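Local coordinates for Alpha/beta hydrolase fold protein (Ochrobactrum, PDB 4G9E) that opens the lactone ring of N-acyl homoserine lactones, the diffusible signals of bacterial quorum sensing, at residues His6-Ser11 with Met88-Ile93; Gly24-Met29 with Ala94-Phe99. One frame throughout, in Å; residues are numbered along the deposited sequence.

Interaction 1 of 2, residues His6-Ser11 with Met88-Ile93; sequences HELETS and MQQLGI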
# COMPACT_ATOMS: atom_id res chain seq x y z
N HIS A 6 7.67 17.57 -1.63
CA HIS A 6 6.81 18.73 -1.80
C HIS A 6 5.40 18.41 -1.34
O HIS A 6 5.06 17.26 -1.12
CB HIS A 6 6.86 19.26 -3.25
CG HIS A 6 6.33 18.30 -4.27
ND1 HIS A 6 6.95 17.11 -4.59
CD2 HIS A 6 5.24 18.38 -5.08
CE1 HIS A 6 6.26 16.50 -5.53
NE2 HIS A 6 5.22 17.25 -5.85
N GLU A 7 4.59 19.45 -1.15
CA GLU A 7 3.25 19.27 -0.62
C GLU A 7 2.20 19.76 -1.60
O GLU A 7 2.39 20.77 -2.28
CB GLU A 7 3.12 19.97 0.74
CG GLU A 7 4.02 19.35 1.79
CD GLU A 7 4.18 20.19 3.03
OE1 GLU A 7 3.71 21.35 3.04
OE2 GLU A 7 4.77 19.68 4.00
N LEU A 8 1.10 19.02 -1.68
CA LEU A 8 -0.01 19.36 -2.55
C LEU A 8 -1.22 19.77 -1.74
O LEU A 8 -1.57 19.12 -0.76
CB LEU A 8 -0.40 18.16 -3.41
CG LEU A 8 0.65 17.60 -4.37
CD1 LEU A 8 0.12 16.35 -5.06
CD2 LEU A 8 1.06 18.66 -5.39
N GLU A 9 -1.87 20.85 -2.16
CA GLU A 9 -3.15 21.23 -1.58
C GLU A 9 -4.25 20.49 -2.34
O GLU A 9 -4.53 20.79 -3.50
CB GLU A 9 -3.36 22.74 -1.66
CG GLU A 9 -2.44 23.55 -0.76
CD GLU A 9 -2.71 23.32 0.72
OE1 GLU A 9 -3.75 22.73 1.06
OE2 GLU A 9 -1.87 23.73 1.54
N THR A 10 -4.86 19.51 -1.68
CA THR A 10 -5.90 18.71 -2.31
C THR A 10 -7.21 18.91 -1.60
O THR A 10 -7.27 19.53 -0.53
CB THR A 10 -5.58 17.20 -2.31
OG1 THR A 10 -5.84 16.65 -1.01
CG2 THR A 10 -4.12 16.95 -2.72
N SER A 11 -8.27 18.36 -2.17
CA SER A 11 -9.59 18.45 -1.56
C SER A 11 -9.66 17.70 -0.24
O SER A 11 -10.60 17.91 0.54
CB SER A 11 -10.68 17.95 -2.51
OG SER A 11 -10.60 16.54 -2.70
N MET A 88 -2.44 11.97 -8.18
CA MET A 88 -1.87 11.65 -9.49
C MET A 88 -2.36 12.61 -10.58
O MET A 88 -1.61 12.94 -11.49
CB MET A 88 -2.13 10.18 -9.85
CG MET A 88 -1.51 9.18 -8.87
SD MET A 88 0.26 9.39 -8.58
CE MET A 88 0.90 8.74 -10.12
N GLN A 89 -3.63 13.05 -10.47
CA GLN A 89 -4.18 14.07 -11.37
C GLN A 89 -3.34 15.35 -11.25
O GLN A 89 -2.96 15.94 -12.28
CB GLN A 89 -5.65 14.33 -11.02
CG GLN A 89 -6.39 15.24 -11.98
CD GLN A 89 -6.58 14.53 -13.31
OE1 GLN A 89 -6.28 15.07 -14.38
NE2 GLN A 89 -7.12 13.29 -13.25
N GLN A 90 -3.11 15.82 -10.04
CA GLN A 90 -2.33 17.04 -9.84
C GLN A 90 -0.89 16.88 -10.34
O GLN A 90 -0.31 17.81 -10.90
CB GLN A 90 -2.34 17.47 -8.37
CG GLN A 90 -3.68 18.02 -7.90
CD GLN A 90 -3.58 18.81 -6.61
OE1 GLN A 90 -2.49 19.20 -6.20
NE2 GLN A 90 -4.71 19.05 -5.97
N LEU A 91 -0.33 15.69 -10.15
CA LEU A 91 1.02 15.42 -10.61
C LEU A 91 1.08 15.21 -12.12
O LEU A 91 2.16 15.17 -12.71
CB LEU A 91 1.59 14.19 -9.91
CG LEU A 91 1.80 14.26 -8.40
CD1 LEU A 91 2.40 12.95 -7.90
CD2 LEU A 91 2.68 15.43 -8.03
N GLY A 92 -0.09 15.06 -12.74
CA GLY A 92 -0.18 14.90 -14.19
C GLY A 92 0.28 13.55 -14.72
O GLY A 92 0.79 13.47 -15.84
N ILE A 93 0.10 12.50 -13.92
CA ILE A 93 0.58 11.16 -14.28
C ILE A 93 -0.57 10.16 -14.24
O ILE A 93 -1.09 9.85 -13.17
CB ILE A 93 1.68 10.71 -13.31
CG1 ILE A 93 2.86 11.66 -13.39
CG2 ILE A 93 2.11 9.27 -13.61
CD1 ILE A 93 3.91 11.41 -12.33
O HOH W 1 -1.49 21.59 -4.96

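Interaction 2 of 2, residues Gly24-Met29 with Ala94-Phe99; sequences GAPLLM and ADAVVF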
# COMPACT_ATOMS: atom_id res chain seq x y z
N GLY A 24 12.71 7.05 -15.57
CA GLY A 24 11.88 6.01 -16.13
C GLY A 24 10.42 6.13 -15.75
O GLY A 24 10.00 7.09 -15.10
N ALA A 25 9.65 5.13 -16.17
CA ALA A 25 8.22 5.06 -15.88
C ALA A 25 7.91 5.29 -14.40
O ALA A 25 8.68 4.91 -13.52
CB ALA A 25 7.68 3.72 -16.33
N PRO A 26 6.78 5.93 -14.10
CA PRO A 26 6.43 6.20 -12.71
C PRO A 26 5.86 5.00 -11.95
O PRO A 26 5.13 4.18 -12.50
CB PRO A 26 5.38 7.31 -12.84
CG PRO A 26 4.76 7.08 -14.18
CD PRO A 26 5.88 6.60 -15.06
N LEU A 27 6.20 4.95 -10.66
CA LEU A 27 5.70 3.97 -9.71
C LEU A 27 5.14 4.72 -8.52
O LEU A 27 5.87 5.44 -7.84
CB LEU A 27 6.84 3.07 -9.22
CG LEU A 27 6.45 2.10 -8.10
CD1 LEU A 27 5.61 0.95 -8.62
CD2 LEU A 27 7.67 1.59 -7.36
N LEU A 28 3.84 4.58 -8.28
CA LEU A 28 3.22 5.10 -7.07
C LEU A 28 3.29 4.03 -6.00
O LEU A 28 2.81 2.92 -6.22
CB LEU A 28 1.76 5.44 -7.36
CG LEU A 28 0.91 5.77 -6.13
CD1 LEU A 28 1.41 7.01 -5.43
CD2 LEU A 28 -0.56 5.96 -6.55
N MET A 29 3.91 4.35 -4.87
CA MET A 29 3.98 3.43 -3.73
C MET A 29 3.08 3.96 -2.63
O MET A 29 3.23 5.11 -2.22
CB MET A 29 5.42 3.31 -3.21
CG MET A 29 6.40 2.79 -4.24
SD MET A 29 8.06 2.51 -3.60
CE MET A 29 7.82 0.94 -2.78
N ALA A 94 -0.96 9.65 -15.40
CA ALA A 94 -2.13 8.78 -15.50
C ALA A 94 -1.80 7.29 -15.59
O ALA A 94 -2.69 6.45 -15.42
CB ALA A 94 -2.99 9.20 -16.68
N ASP A 95 -0.54 6.95 -15.86
CA ASP A 95 -0.19 5.57 -16.19
C ASP A 95 0.86 4.95 -15.28
O ASP A 95 1.66 4.12 -15.71
CB ASP A 95 0.27 5.48 -17.65
CG ASP A 95 1.52 6.29 -17.92
OD1 ASP A 95 1.94 7.07 -17.04
OD2 ASP A 95 2.08 6.14 -19.02
N ALA A 96 0.85 5.34 -14.02
CA ALA A 96 1.77 4.73 -13.07
C ALA A 96 1.50 3.25 -12.91
O ALA A 96 0.36 2.78 -13.04
CB ALA A 96 1.66 5.42 -11.72
N VAL A 97 2.56 2.51 -12.62
CA VAL A 97 2.43 1.23 -11.93
C VAL A 97 2.19 1.56 -10.46
O VAL A 97 2.76 2.53 -9.95
CB VAL A 97 3.72 0.39 -12.09
CG1 VAL A 97 3.63 -0.92 -11.30
CG2 VAL A 97 4.00 0.11 -13.57
N VAL A 98 1.33 0.79 -9.80
CA VAL A 98 1.04 1.04 -8.38
C VAL A 98 1.54 -0.13 -7.54
O VAL A 98 1.27 -1.28 -7.87
CB VAL A 98 -0.46 1.30 -8.14
CG1 VAL A 98 -0.75 1.47 -6.65
CG2 VAL A 98 -0.89 2.53 -8.94
N PHE A 99 2.27 0.19 -6.48
CA PHE A 99 2.61 -0.77 -5.45
C PHE A 99 1.87 -0.36 -4.18
O PHE A 99 2.03 0.76 -3.71
CB PHE A 99 4.12 -0.80 -5.17
CG PHE A 99 4.46 -1.56 -3.93
CD1 PHE A 99 4.38 -2.94 -3.92
CD2 PHE A 99 4.75 -0.91 -2.74
CE1 PHE A 99 4.63 -3.66 -2.77
CE2 PHE A 99 5.01 -1.62 -1.58
CZ PHE A 99 4.95 -3.00 -1.60
O HOH W 2 4.43 3.56 -15.28

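Interaction 1 of 2, residues His6-Ser11 with Met88-Ile93
Gln90 reaches out from the last turn of helix 77-91 to the backbone of strand 4-10, where its NE2 donates to Glu9 O at 3.0 Å. The N-H points almost straight at the acceptor (173°), and Glu9 O lies nearly in the amide plane of Gln90, yet NE2 itself sits above the carbonyl plane of Glu9, 38° out of it. The other end of the amide is held too: a water donates to Gln90 OE1 and accepts from Glu9 N, each bond 2.9 Å long, so both ends of the amide are tied, directly or through water, to Glu9.

The extended chain of Gln90 slides past Leu8, the two side chains pointing in opposite directions, and OE1 rests 3.6 Å from Leu8 CB and 3.7 Å from Leu8 CD2. At the tip of Leu8 the side chains of Leu8 and Leu91 cross at about a right angle, with Leu8 CD1 4.0 Å from Leu91 CD2. That same Leu91 methyl lies at the edge of the His6 ring. An alanine in place of Leu8 would probably open a gap beside Leu91 CD2 and leave Gln90 OE1 without the methyl that packs against it.

Beyond Leu91, Gly92 ends the helix in a Schellman motif. The whole is a helix C-terminus packed near the surface against the outermost antiparallel strand of an alpha/beta hydrolase sheet.

Interaction 2 of 2, residues Gly24-Met29 with Ala94-Phe99
Phe99 has CG anti to the backbone N (chi1 168°), while Met29 bends at its last torsion (chi3 79°), and between them these turns bring Met29 CE to 3.6 Å from Phe99 CD2. The methyl approaches the ring obliquely. The two residues are paired on neighbouring parallel strands, 24-30 and 97-101, in the middle of the alpha/beta hydrolase sheet; the short segments are inclined to each other by 27°.

Leu27, Val97, Met29 and Phe99 project from one face of this sheet. Leu27, its CG also anti to the backbone N, places CD1 3.8 Å from Val97 CG1 and leans on toward Phe99 CB, so this methyl spans two residues of the next strand. Helix 255-270 covers the face: Leu262 meets Leu27, Phe265 meets Val97, and the ring of Phe258 packs edge-to-face with Phe99. On the opposite face Leu28 and Val98 lie side by side, pointing the same way, with Leu28 CD2 and Val98 CG2 4.2 Å apart.

The backbone ladder has the alternating pattern of a parallel pair: Val97 N donates to Pro26 O, Leu28 N to Val97 O, and Phe99 N to Leu28 O at 2.8 Å. Gly100 near the end of strand 97-101, with Ser102 and Gly104 just after it, fits the GxSxG pattern of a nucleophile elbow, and the side chain of Phe99 lies about 11 Å from the bound N-butanoyl-L-homoserine. Just before strand 97-101 a water donates both to Pro26 O, which already accepts from Val97 N, and to Asp95 O, while Asp95 OD1 stops 4.0 Å from Pro26 CG.

How the interactions relate
From the N terminus the order is 6-11, 24-29, 88-93, 94-99, so the two contacts cross rather than nest. Interaction 1 closes a loop of 76 residues that contains 24-29; interaction 2 closes one of 64 residues that contains 88-93. Helix 77-91 links strand 52-57 to strand 97-101 in a beta-alpha-beta crossover, with strand 24-30 lying between those two in the sheet. Interaction 1 ties the end of this helix to the sheet's edge, interaction 2 its following strand to the centre. The contacts also touch: Met88 CE lies 3.8 Å from Ala96 CB, and Ile93 CG2 lies 3.5 Å from Pro26 CG.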